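Local coordinates for protein - conserved hypothetical (Bacillus anthracis, PDB 4LES), which is of unknown function but folds as a beta-rich domain in which antiparallel sheets pack together and carry two short helices, at residues Val96-Glu99 / Ser100-Phe103; Pro126-Leu129 / Ala130-Pro133; Ser153-Asp156 / Val157-Gly160; Ile183-Glu186 / Lys187-Gly191; Val195-Asn198 / Asn199-Glu203. All blocks are in the same frame, centred on the assembly; numbering follows the deposited sequence.

Interaction 1: residues Val96-Glu99 / Ser100-Phe103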
loop_
_atom_site.group_PDB
_atom_site.type_symbol
_atom_site.label_atom_id
_atom_site.label_comp_id
_atom_site.label_asym_id
_atom_site.label_seq_id
_atom_site.Cartn_x
_atom_site.Cartn_y
_atom_site.Cartn_z
ATOM N N VAL A 96 -12.479 -3.228 4.829
ATOM C CA VAL A 96 -11.341 -3.043 5.743
ATOM C C VAL A 96 -11.902 -2.684 7.115
ATOM O O VAL A 96 -13.024 -2.189 7.212
ATOM C CB VAL A 96 -10.329 -1.946 5.276
ATOM C CG1 VAL A 96 -9.626 -2.359 3.992
ATOM C CG2 VAL A 96 -11.004 -0.584 5.129
ATOM N N GLY A 97 -11.133 -2.957 8.167
ATOM C CA GLY A 97 -11.538 -2.623 9.539
ATOM C C GLY A 97 -11.670 -3.823 10.455
ATOM O O GLY A 97 -11.311 -4.944 10.078
ATOM N N LYS A 98 -12.151 -3.568 11.675
ATOM C CA LYS A 98 -12.401 -4.614 12.680
ATOM C C LYS A 98 -13.811 -4.483 13.186
ATOM O O LYS A 98 -14.398 -3.403 13.160
ATOM C CB LYS A 98 -11.503 -4.500 13.909
ATOM C CG LYS A 98 -10.019 -4.638 13.667
ATOM C CD LYS A 98 -9.312 -4.980 14.963
ATOM C CE LYS A 98 -9.536 -3.929 16.023
ATOM N NZ LYS A 98 -9.201 -4.504 17.345
ATOM N N GLU A 99 -14.329 -5.580 13.708
ATOM C CA GLU A 99 -15.676 -5.601 14.242
ATOM C C GLU A 99 -15.839 -4.617 15.415
ATOM O O GLU A 99 -16.883 -3.982 15.555
ATOM C CB GLU A 99 -16.008 -7.015 14.674
ATOM C CG GLU A 99 -17.452 -7.222 15.041
ATOM C CD GLU A 99 -17.751 -8.680 15.325
ATOM O OE1 GLU A 99 -18.939 -9.023 15.499
ATOM O OE2 GLU A 99 -16.794 -9.481 15.367
ATOM N N SER A 100 -14.799 -4.496 16.242
ATOM C CA SER A 100 -14.814 -3.584 17.392
ATOM C C SER A 100 -14.865 -2.110 16.950
ATOM O O SER A 100 -15.690 -1.349 17.429
ATOM C CB SER A 100 -13.586 -3.827 18.273
ATOM O OG SER A 100 -12.382 -3.662 17.535
ATOM N N ILE A 101 -13.995 -1.724 16.021
ATOM C CA ILE A 101 -13.960 -0.348 15.515
ATOM C C ILE A 101 -14.868 -0.117 14.293
ATOM O O ILE A 101 -14.821 0.958 13.700
ATOM C CB ILE A 101 -12.524 0.055 15.090
ATOM C CG1 ILE A 101 -12.118 -0.660 13.779
ATOM C CG2 ILE A 101 -11.547 -0.247 16.219
ATOM C CD1 ILE A 101 -10.863 -0.135 13.101
ATOM N N GLY A 102 -15.668 -1.113 13.901
ATOM C CA GLY A 102 -16.517 -1.009 12.693
ATOM C C GLY A 102 -15.765 -1.299 11.374
ATOM O O GLY A 102 -14.543 -1.123 11.284
ATOM N N PHE A 103 -16.498 -1.750 10.353
ATOM C CA PHE A 103 -15.929 -2.073 9.030
ATOM C C PHE A 103 -16.272 -1.007 7.994
ATOM O O PHE A 103 -17.328 -0.401 8.076
ATOM C CB PHE A 103 -16.498 -3.404 8.510
ATOM C CG PHE A 103 -16.070 -4.611 9.294
ATOM C CD1 PHE A 103 -14.816 -5.171 9.095
ATOM C CD2 PHE A 103 -16.924 -5.205 10.208
ATOM C CE1 PHE A 103 -14.421 -6.294 9.807
ATOM C CE2 PHE A 103 -16.533 -6.323 10.921
ATOM C CZ PHE A 103 -15.281 -6.867 10.723
#

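Interaction 2: residues Pro126-Leu129 / Ala130-Pro133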
loop_
_atom_site.group_PDB
_atom_site.type_symbol
_atom_site.label_atom_id
_atom_site.label_comp_id
_atom_site.label_asym_id
_atom_site.label_seq_id
_atom_site.Cartn_x
_atom_site.Cartn_y
_atom_site.Cartn_z
ATOM N N PRO A 126 19.330 9.598 11.149
ATOM C CA PRO A 126 17.887 9.564 11.081
ATOM C C PRO A 126 17.480 10.316 9.835
ATOM O O PRO A 126 18.146 11.255 9.440
ATOM C CB PRO A 126 17.450 10.310 12.339
ATOM C CG PRO A 126 18.602 10.167 13.278
ATOM C CD PRO A 126 19.810 10.219 12.396
HETATM N N MSE A 127 16.409 9.878 9.197
HETATM C CA MSE A 127 15.919 10.530 7.992
HETATM C C MSE A 127 14.462 10.788 8.228
HETATM O O MSE A 127 13.811 10.059 8.974
HETATM C CB MSE A 127 16.129 9.649 6.761
HETATM C CG MSE A 127 17.598 9.252 6.522
HETATM SE SE MSE A 127 18.824 10.795 6.320
HETATM C CE MSE A 127 17.514 12.070 5.577
ATOM N N LYS A 128 13.931 11.816 7.581
ATOM C CA LYS A 128 12.540 12.195 7.748
ATOM C C LYS A 128 11.601 11.289 6.980
ATOM O O LYS A 128 11.873 10.898 5.837
ATOM C CB LYS A 128 12.325 13.616 7.276
ATOM C CG LYS A 128 13.269 14.618 7.931
ATOM C CD LYS A 128 12.981 16.041 7.491
ATOM C CE LYS A 128 11.568 16.476 7.868
ATOM N NZ LYS A 128 11.379 17.944 7.682
ATOM N N LEU A 129 10.473 11.009 7.622
ATOM C CA LEU A 129 9.406 10.200 7.091
ATOM C C LEU A 129 8.936 10.797 5.766
ATOM O O LEU A 129 8.561 10.071 4.839
ATOM C CB LEU A 129 8.248 10.209 8.094
ATOM C CG LEU A 129 7.284 9.052 8.125
ATOM C CD1 LEU A 129 8.050 7.818 8.572
ATOM C CD2 LEU A 129 6.128 9.349 9.074
ATOM N N ALA A 130 8.973 12.123 5.683
ATOM C CA ALA A 130 8.583 12.846 4.469
ATOM C C ALA A 130 9.414 12.422 3.250
ATOM O O ALA A 130 8.948 12.518 2.119
ATOM C CB ALA A 130 8.711 14.352 4.681
ATOM N N PHE A 131 10.636 11.957 3.471
ATOM C CA PHE A 131 11.453 11.520 2.346
ATOM C C PHE A 131 11.229 10.059 1.963
ATOM O O PHE A 131 11.877 9.585 1.076
ATOM C CB PHE A 131 12.923 11.784 2.601
ATOM C CG PHE A 131 13.254 13.254 2.814
ATOM C CD1 PHE A 131 12.724 14.239 1.976
ATOM C CD2 PHE A 131 14.145 13.634 3.787
ATOM C CE1 PHE A 131 13.048 15.583 2.141
ATOM C CE2 PHE A 131 14.493 14.982 3.953
ATOM C CZ PHE A 131 13.935 15.956 3.131
ATOM N N LEU A 132 10.328 9.334 2.626
ATOM C CA LEU A 132 10.058 7.947 2.194
ATOM C C LEU A 132 9.646 7.931 0.732
ATOM O O LEU A 132 8.854 8.750 0.317
ATOM C CB LEU A 132 8.964 7.292 3.015
ATOM C CG LEU A 132 9.402 6.533 4.257
ATOM C CD1 LEU A 132 8.166 6.051 5.010
ATOM C CD2 LEU A 132 10.263 5.346 3.879
ATOM N N PRO A 133 10.190 6.995 -0.062
ATOM C CA PRO A 133 9.810 6.999 -1.457
ATOM C C PRO A 133 8.332 6.745 -1.699
ATOM O O PRO A 133 7.692 6.022 -0.954
ATOM C CB PRO A 133 10.628 5.847 -2.043
ATOM C CG PRO A 133 11.819 5.734 -1.160
ATOM C CD PRO A 133 11.288 6.049 0.209
#

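Interaction 3: residues Ser153-Asp156 / Val157-Gly160. With PO4 (phosphate ion), chain E.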
loop_
_atom_site.group_PDB
_atom_site.type_symbol
_atom_site.label_atom_id
_atom_site.label_comp_id
_atom_site.label_asym_id
_atom_site.label_seq_id
_atom_site.Cartn_x
_atom_site.Cartn_y
_atom_site.Cartn_z
ATOM N N SER A 153 -6.089 3.814 7.346
ATOM C CA SER A 153 -6.038 3.846 8.795
ATOM C C SER A 153 -6.819 2.668 9.390
ATOM O O SER A 153 -6.365 2.046 10.349
ATOM C CB SER A 153 -6.582 5.177 9.317
ATOM O OG SER A 153 -6.567 5.193 10.729
ATOM N N SER A 154 -7.984 2.364 8.813
ATOM C CA SER A 154 -8.815 1.247 9.280
ATOM C C SER A 154 -8.097 -0.059 9.045
ATOM O O SER A 154 -8.134 -0.955 9.891
ATOM C CB SER A 154 -10.137 1.208 8.535
ATOM O OG SER A 154 -10.730 2.484 8.564
ATOM N N TYR A 155 -7.450 -0.164 7.887
ATOM C CA TYR A 155 -6.700 -1.372 7.541
ATOM C C TYR A 155 -5.517 -1.535 8.472
ATOM O O TYR A 155 -5.172 -2.651 8.835
ATOM C CB TYR A 155 -6.223 -1.342 6.099
ATOM C CG TYR A 155 -5.505 -2.600 5.693
ATOM C CD1 TYR A 155 -6.215 -3.723 5.304
ATOM C CD2 TYR A 155 -4.124 -2.675 5.729
ATOM C CE1 TYR A 155 -5.563 -4.883 4.927
ATOM C CE2 TYR A 155 -3.462 -3.830 5.368
ATOM C CZ TYR A 155 -4.191 -4.937 4.965
ATOM O OH TYR A 155 -3.549 -6.085 4.602
ATOM N N ASP A 156 -4.905 -0.420 8.866
ATOM C CA ASP A 156 -3.763 -0.466 9.786
ATOM C C ASP A 156 -4.178 -0.954 11.178
ATOM O O ASP A 156 -3.470 -1.773 11.769
ATOM C CB ASP A 156 -3.057 0.884 9.859
ATOM C CG ASP A 156 -2.318 1.235 8.559
ATOM O OD1 ASP A 156 -2.037 0.332 7.732
ATOM O OD2 ASP A 156 -2.005 2.426 8.370
ATOM N N VAL A 157 -5.306 -0.459 11.694
ATOM C CA VAL A 157 -5.835 -0.935 12.982
ATOM C C VAL A 157 -6.252 -2.406 12.815
ATOM O O VAL A 157 -5.975 -3.244 13.670
ATOM C CB VAL A 157 -7.029 -0.092 13.495
ATOM C CG1 VAL A 157 -7.618 -0.707 14.766
ATOM C CG2 VAL A 157 -6.586 1.343 13.760
ATOM N N GLU A 158 -6.902 -2.716 11.702
ATOM C CA GLU A 158 -7.276 -4.082 11.407
ATOM C C GLU A 158 -6.073 -5.027 11.582
ATOM O O GLU A 158 -6.217 -6.130 12.104
ATOM C CB GLU A 158 -7.814 -4.180 9.987
ATOM C CG GLU A 158 -8.145 -5.599 9.567
ATOM C CD GLU A 158 -8.610 -5.691 8.141
ATOM O OE1 GLU A 158 -8.935 -4.652 7.537
ATOM O OE2 GLU A 158 -8.646 -6.818 7.630
ATOM N N LYS A 159 -4.891 -4.581 11.157
ATOM C CA LYS A 159 -3.672 -5.398 11.254
ATOM C C LYS A 159 -2.867 -5.219 12.548
ATOM O O LYS A 159 -1.775 -5.770 12.663
ATOM C CB LYS A 159 -2.761 -5.128 10.031
ATOM C CG LYS A 159 -3.396 -5.519 8.691
ATOM C CD LYS A 159 -3.721 -7.011 8.641
ATOM C CE LYS A 159 -4.605 -7.357 7.457
ATOM N NZ LYS A 159 -5.050 -8.781 7.477
ATOM N N GLY A 160 -3.394 -4.466 13.514
ATOM C CA GLY A 160 -2.695 -4.226 14.780
ATOM C C GLY A 160 -1.571 -3.207 14.658
ATOM O O GLY A 160 -0.651 -3.184 15.468
HETATM P P PO4 E . -5.416 -11.094 4.908
HETATM O O1 PO4 E . -5.291 -9.816 4.106
HETATM O O2 PO4 E . -5.451 -12.300 4.008
HETATM O O3 PO4 E . -4.219 -11.193 5.800
HETATM O O4 PO4 E . -6.677 -11.054 5.728
#

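Interaction 4: residues Ile183-Glu186 / Lys187-Gly191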
loop_
_atom_site.group_PDB
_atom_site.type_symbol
_atom_site.label_atom_id
_atom_site.label_comp_id
_atom_site.label_asym_id
_atom_site.label_seq_id
_atom_site.Cartn_x
_atom_site.Cartn_y
_atom_site.Cartn_z
ATOM N N ILE A 183 -11.052 1.330 -6.059
ATOM C CA ILE A 183 -10.985 1.182 -7.500
ATOM C C ILE A 183 -12.213 0.496 -8.066
ATOM O O ILE A 183 -12.830 -0.323 -7.389
ATOM C CB ILE A 183 -9.753 0.310 -7.872
ATOM C CG1 ILE A 183 -8.472 0.915 -7.310
ATOM C CG2 ILE A 183 -9.613 0.147 -9.376
ATOM C CD1 ILE A 183 -8.138 2.278 -7.886
ATOM N N ASN A 184 -12.561 0.832 -9.310
ATOM C CA ASN A 184 -13.667 0.179 -10.001
ATOM C C ASN A 184 -13.270 -1.271 -10.197
ATOM O O ASN A 184 -12.235 -1.546 -10.807
ATOM C CB ASN A 184 -13.923 0.835 -11.352
ATOM C CG ASN A 184 -15.101 0.224 -12.092
ATOM O OD1 ASN A 184 -15.164 -0.982 -12.340
ATOM N ND2 ASN A 184 -16.026 1.071 -12.479
ATOM N N LYS A 185 -14.091 -2.194 -9.699
ATOM C CA LYS A 185 -13.753 -3.612 -9.759
ATOM C C LYS A 185 -13.545 -4.131 -11.179
ATOM O O LYS A 185 -12.534 -4.788 -11.468
ATOM C CB LYS A 185 -14.795 -4.446 -9.043
ATOM C CG LYS A 185 -14.375 -5.891 -8.917
ATOM C CD LYS A 185 -15.279 -6.639 -7.973
ATOM C CE LYS A 185 -14.762 -8.044 -7.742
ATOM N NZ LYS A 185 -15.514 -8.713 -6.651
ATOM N N GLU A 186 -14.480 -3.829 -12.073
ATOM C CA GLU A 186 -14.338 -4.263 -13.460
ATOM C C GLU A 186 -13.014 -3.758 -14.041
ATOM O O GLU A 186 -12.326 -4.495 -14.726
ATOM C CB GLU A 186 -15.508 -3.786 -14.321
ATOM C CG GLU A 186 -16.874 -4.220 -13.812
ATOM C CD GLU A 186 -18.016 -3.826 -14.743
ATOM O OE1 GLU A 186 -17.972 -4.186 -15.941
ATOM O OE2 GLU A 186 -18.982 -3.183 -14.270
ATOM N N LYS A 187 -12.644 -2.513 -13.759
ATOM C CA LYS A 187 -11.383 -1.972 -14.291
ATOM C C LYS A 187 -10.188 -2.698 -13.712
ATOM O O LYS A 187 -9.248 -3.043 -14.426
ATOM C CB LYS A 187 -11.251 -0.473 -14.031
ATOM C CG LYS A 187 -12.292 0.341 -14.765
ATOM C CD LYS A 187 -12.073 1.834 -14.620
ATOM C CE LYS A 187 -13.149 2.601 -15.374
ATOM N NZ LYS A 187 -12.984 4.076 -15.238
ATOM N N PHE A 188 -10.214 -2.923 -12.408
ATOM C CA PHE A 188 -9.125 -3.629 -11.793
ATOM C C PHE A 188 -9.049 -5.052 -12.308
ATOM O O PHE A 188 -7.979 -5.519 -12.661
ATOM C CB PHE A 188 -9.236 -3.653 -10.270
ATOM C CG PHE A 188 -8.027 -4.243 -9.622
ATOM C CD1 PHE A 188 -6.893 -3.483 -9.444
ATOM C CD2 PHE A 188 -7.995 -5.574 -9.258
ATOM C CE1 PHE A 188 -5.753 -4.046 -8.880
ATOM C CE2 PHE A 188 -6.862 -6.138 -8.698
ATOM C CZ PHE A 188 -5.745 -5.381 -8.508
ATOM N N ASP A 189 -10.192 -5.725 -12.378
ATOM C CA ASP A 189 -10.220 -7.137 -12.784
ATOM C C ASP A 189 -9.871 -7.383 -14.249
ATOM O O ASP A 189 -9.292 -8.412 -14.565
ATOM C CB ASP A 189 -11.581 -7.796 -12.447
ATOM C CG ASP A 189 -11.774 -8.038 -10.934
ATOM O OD1 ASP A 189 -10.828 -7.804 -10.157
ATOM O OD2 ASP A 189 -12.878 -8.485 -10.531
ATOM N N THR A 190 -10.176 -6.448 -15.138
ATOM C CA THR A 190 -9.899 -6.681 -16.561
ATOM C C THR A 190 -8.635 -6.041 -17.107
ATOM O O THR A 190 -8.227 -6.364 -18.212
ATOM C CB THR A 190 -11.060 -6.208 -17.441
ATOM O OG1 THR A 190 -11.283 -4.808 -17.223
ATOM C CG2 THR A 190 -12.303 -6.983 -17.112
ATOM N N GLY A 191 -8.008 -5.140 -16.365
ATOM C CA GLY A 191 -6.808 -4.491 -16.875
ATOM C C GLY A 191 -5.506 -4.951 -16.263
ATOM O O GLY A 191 -5.484 -5.775 -15.332
#

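Interaction 5: residues Val195-Asn198 / Asn199-Glu203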
loop_
_atom_site.group_PDB
_atom_site.type_symbol
_atom_site.label_atom_id
_atom_site.label_comp_id
_atom_site.label_asym_id
_atom_site.label_seq_id
_atom_site.Cartn_x
_atom_site.Cartn_y
_atom_site.Cartn_z
ATOM N N VAL A 195 2.731 -1.628 -9.600
ATOM C CA VAL A 195 3.122 -0.840 -8.433
ATOM C C VAL A 195 4.403 -0.102 -8.841
ATOM O O VAL A 195 5.362 -0.732 -9.309
ATOM C CB VAL A 195 3.345 -1.671 -7.170
ATOM C CG1 VAL A 195 3.907 -0.781 -6.076
ATOM C CG2 VAL A 195 2.022 -2.294 -6.707
ATOM N N VAL A 196 4.386 1.231 -8.728
ATOM C CA VAL A 196 5.553 2.046 -9.081
ATOM C C VAL A 196 6.210 2.588 -7.810
ATOM O O VAL A 196 5.561 3.226 -6.961
ATOM C CB VAL A 196 5.209 3.195 -10.066
ATOM C CG1 VAL A 196 6.417 4.084 -10.311
ATOM C CG2 VAL A 196 4.702 2.611 -11.378
ATOM N N VAL A 197 7.504 2.320 -7.690
ATOM C CA VAL A 197 8.253 2.724 -6.527
ATOM C C VAL A 197 9.282 3.814 -6.867
ATOM O O VAL A 197 10.157 3.645 -7.739
ATOM C CB VAL A 197 8.932 1.514 -5.861
ATOM C CG1 VAL A 197 9.807 1.955 -4.698
ATOM C CG2 VAL A 197 7.874 0.519 -5.364
ATOM N N ASN A 198 9.114 4.938 -6.184
ATOM C CA ASN A 198 9.987 6.095 -6.288
ATOM C C ASN A 198 10.075 6.609 -7.706
ATOM O O ASN A 198 11.088 7.157 -8.078
ATOM C CB ASN A 198 11.386 5.701 -5.824
ATOM C CG ASN A 198 12.228 6.906 -5.487
ATOM O OD1 ASN A 198 11.732 7.877 -4.923
ATOM N ND2 ASN A 198 13.493 6.858 -5.837
ATOM N N ASN A 199 9.016 6.398 -8.485
ATOM C CA ASN A 199 8.984 6.698 -9.917
ATOM C C ASN A 199 10.214 6.134 -10.611
ATOM O O ASN A 199 10.682 6.682 -11.579
ATOM C CB ASN A 199 8.859 8.207 -10.135
ATOM C CG ASN A 199 7.485 8.715 -9.767
ATOM O OD1 ASN A 199 6.480 8.290 -10.348
ATOM N ND2 ASN A 199 7.424 9.623 -8.801
ATOM N N GLU A 200 10.714 5.026 -10.095
ATOM C CA GLU A 200 11.970 4.432 -10.536
ATOM C C GLU A 200 11.839 2.953 -10.900
ATOM O O GLU A 200 12.580 2.463 -11.742
ATOM C CB GLU A 200 12.952 4.583 -9.375
ATOM C CG GLU A 200 14.389 4.245 -9.665
ATOM C CD GLU A 200 15.288 4.506 -8.472
ATOM O OE1 GLU A 200 16.505 4.374 -8.631
ATOM O OE2 GLU A 200 14.805 4.843 -7.378
ATOM N N TYR A 201 10.923 2.235 -10.242
ATOM C CA TYR A 201 10.699 0.838 -10.520
ATOM C C TYR A 201 9.230 0.666 -10.831
ATOM O O TYR A 201 8.374 1.319 -10.215
ATOM C CB TYR A 201 11.002 -0.020 -9.293
ATOM C CG TYR A 201 12.400 0.099 -8.765
ATOM C CD1 TYR A 201 12.713 1.032 -7.787
ATOM C CD2 TYR A 201 13.407 -0.751 -9.218
ATOM C CE1 TYR A 201 13.997 1.141 -7.290
ATOM C CE2 TYR A 201 14.690 -0.665 -8.710
ATOM C CZ TYR A 201 14.980 0.291 -7.741
ATOM O OH TYR A 201 16.265 0.407 -7.248
ATOM N N LYS A 202 8.934 -0.229 -11.768
ATOM C CA LYS A 202 7.564 -0.523 -12.165
ATOM C C LYS A 202 7.430 -2.028 -12.104
ATOM O O LYS A 202 8.073 -2.747 -12.835
ATOM C CB LYS A 202 7.280 0.015 -13.559
ATOM C CG LYS A 202 5.828 -0.072 -13.992
ATOM C CD LYS A 202 5.638 0.686 -15.301
ATOM C CE LYS A 202 4.164 0.908 -15.589
ATOM N NZ LYS A 202 3.910 1.718 -16.813
ATOM N N GLU A 203 6.625 -2.504 -11.179
ATOM C CA GLU A 203 6.430 -3.943 -10.995
ATOM C C GLU A 203 5.004 -4.279 -11.402
ATOM O O GLU A 203 4.061 -3.745 -10.811
ATOM C CB GLU A 203 6.661 -4.210 -9.506
ATOM C CG GLU A 203 6.363 -5.579 -9.013
ATOM C CD GLU A 203 7.309 -6.590 -9.583
ATOM O OE1 GLU A 203 8.415 -6.182 -10.055
ATOM O OE2 GLU A 203 6.930 -7.781 -9.530
HETATM O O HOH W 1 6.238 5.982 -7.331
#

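Interaction 1: residues Val96-Glu99 / Ser100-Phe103
Gly97 and Phe103 face each other across a sharp chain reversal, a non-hydrogen-bonded antiparallel pair with CA atoms 4.5 Å apart, while the arms 96-99 and 100-103 run 146° apart. The hydrogen bond across the turn, Lys98 N to Gly102 O, is weak at 3.4 Å. Two glycines suit the backbone: both Gly97, with phi 119°, and Gly102 have positive phi, and Gly97 lies where Gly102 O and Phe103 CA leave no room for a side chain. Phe103 has its CG beside its own backbone N (chi1 -68°), which folds the ring back against the opposite arm. Lys98 C lies over one ring face, towards its rim, 3.7 Å above the plane, and Gly97 O approaches Phe103 CE1 to 3.4 Å. Farther round, Glu99 CB meets Phe103 CE2 at 3.9 Å. Beyond the ring, Ile101 sets CG1 against Lys98 CB, 3.9 Å away, and Ser100 OG touches Lys98 CE at 3.2 Å. The base of the turn meets helix 149-158: Val96 packs on it and Gly97 N donates to Glu158. Lys95 adds a cation-pi contact to Phe103. Glycine backbones, ring-to-backbone packing and the bond from Gly97 N to the helix thus shape the turn.

Interaction 2: residues Pro126-Leu129 / Ala130-Pro133
Lys128 and Phe131 meet across a single turn of 3-10 helix, residues 129-131, that follows directly on the short strand 127-128. Two backbone hydrogen bonds define it, each spanning three residues: Phe131 N to Lys128 O at 2.9 Å, and Leu132 N to Leu129 O, also 2.9 Å. In both the donor sits well above the plane of the accepting carbonyl. Small Ala130 fits the exposed middle of the turn. The apolar contacts fall into two groups. On one flank the Phe131 ring is approached obliquely by Lys128, whose CB lies 3.9 Å from CD2 and whose CD lies 4.0 Å from CE2; the aliphatic part of the lysine thus lines the ring before the chain leads away. In one of its two conformers Met127, a selenomethionine, brings CE to the same ring, which also takes a cation-pi contact from Lys82. On the other flank the leucines turn to the body of the domain, touching Lys175 of strand 174-184, and Leu132 reaches Phe83 as well. Pro133 then leads the chain over Phe83 and Val85. Between the two leucines the meeting point is one methyl pair, Leu129 CD1 to Leu132 CD1, 4.0 Å apart.

Interaction 3: residues Ser153-Asp156 / Val157-Gly160
Lys159 lays its aliphatic chain over the ring of Tyr155 and carries its amine on to a phosphate ion, a striking use of the first residue beyond a helix. That helix, 149-158, ends here in a Schellman motif. Gly160, with phi 77°, is its C-prime residue: Gly160 N donates to Val157 O at 2.9 Å, and Glu161 N turns back to Asp156 O. Glycine suits the positive phi. Ahead of the motif the helix is regular, with Val157 N bonded to Ser153 O and Glu158 N to Ser154 O; Lys159 N closes the last turn on Tyr155 O at 3.0 Å. The bend at chi2 of Lys159 (-61°) brings the chain back across the tyrosine, in a CH-pi contact that places CG 4.0 Å from the ring centroid. Farther along, Lys159 CE lies 3.5 Å from Tyr155 CZ. The tyrosine is buried, and its hydroxyl is satisfied by Glu116, which helps to fix the ring beneath the lysine. Glu158 comes obliquely to the ring, OE1 3.6 Å from Tyr155 CD1 and its carboxylate turned 68° to the ring plane; its other oxygen forms a salt bridge with Arg93. Asp156, on a different side, bonds Asn178. The helix end is thereby pinned to strands 83-96 and 174-184. The phosphate, probably from the crystallisation liquor, is also bonded by Arg89; Lys159 NZ adds a weak hydrogen bond to its O3 at 3.1 Å.

Interaction 4: residues Ile183-Glu186 / Lys187-Gly191
Asn184 caps the helix that begins just after it, taking the amide of Lys187 on its side chain (Lys187 N to Asn184 OD1, 3.3 Å) while its own carbonyl receives Phe188 N. With CG opposite the backbone N (chi1 -178°), the asparagine amide turns over the first turn, where the donor stands above the plane of its carbonyl. The tight side faces inward. There Ile183 CG2 packs on Phe188 CB at 3.9 Å, both residues are buried, and the phenylalanine goes on to Ile113 and Trp193, tying helix 185-190 to strand 110-121 and to the start of strand 193-197. At the far end Glu186 O is gripped twice by Thr190, through its N at 2.9 Å and its OG1 at 2.7 Å, from opposite faces of the carbonyl plane. The solvent side is looser. Lys187 crosses Asn184 at about a right angle, Lys187 CG 3.8 Å from Asn184 CB, and then runs outward fully extended. Lys185 lays its CG 3.4 Å from Asp189 OD2, yet its NZ remains 4.7 Å from that oxygen, too far for contact. Glu92 lies close to the same aspartate. The positive lysine probably eases the proximity of these two carboxylates, which might otherwise favour uptake of a proton.

Interaction 5: residues Val195-Asn198 / Asn199-Glu203
Asn198 and Asn199 both adopt left-handed helical backbone torsions, phi 57° and 49°, and so fold a tight turn close to type III' between Val197 and Glu200; asparagine tolerates this region better than most residues with a side chain. With CG anti to the backbone N (chi1 -162°), Asn198 lies alongside the extended Glu200, and its ND2 donates to Glu200 OE2 at 2.9 Å, in the plane of the amide but on the anti side of the carboxylate and tilted out of its plane. Val197 O accepts two amides, Glu200 N at 2.8 Å, from above the carbonyl plane, and Tyr201 N at 3.0 Å, within it. Two residues opposite one make this a classic beta bulge. Beyond it, strands 195-197 and 201-203 pair regularly: Val197 with Tyr201 and Val195 with Glu203 are hydrogen-bonded pairs, whereas Val196 and Lys202 form the non-hydrogen-bonded one, whose Val196 CA makes a CA-H...O contact to Tyr201 O at 3.1 Å. The beta-branched valine fits such an extended strand. Val196 CG2 touches Lys202 CG at 3.9 Å, and Val196 CG1 packs 3.7 Å from Asn199 CA. A water bridges Val196 O, at 2.9 Å, and Asn199 N. In the three-stranded sheet strand 193-197 is central, between 135-139 and 201-204. Val195 and Val197 pack on Val90, Val85 and Val87 of strand 83-96, and on that same face Tyr201 bonds His79 through its hydroxyl and Glu203 forms a salt bridge with Lys76.

How the interactions relate
All five contacts are local, yet they lie in different parts of the fold. Interactions 1 and 3 touch: the turn rests on the helix end, where Lys98 and Ile101 pack on Glu158 and Val157. Interactions 2 and 5 meet more lightly, Pro133 against Asn198, and both send apolar groups to strand 83-96. Interaction 4 leads straight into the hairpin of interaction 5, without other touch. Interaction 2 is a surface contact; the other four are partly buried. Regular backbone bonds dominate the 3-10 turn of 2, the helices of 3 and 4 and the hairpin of 5, whereas interaction 1 leans on packing. Glycines serve the turns of 1 and 3, asparagines that of 5.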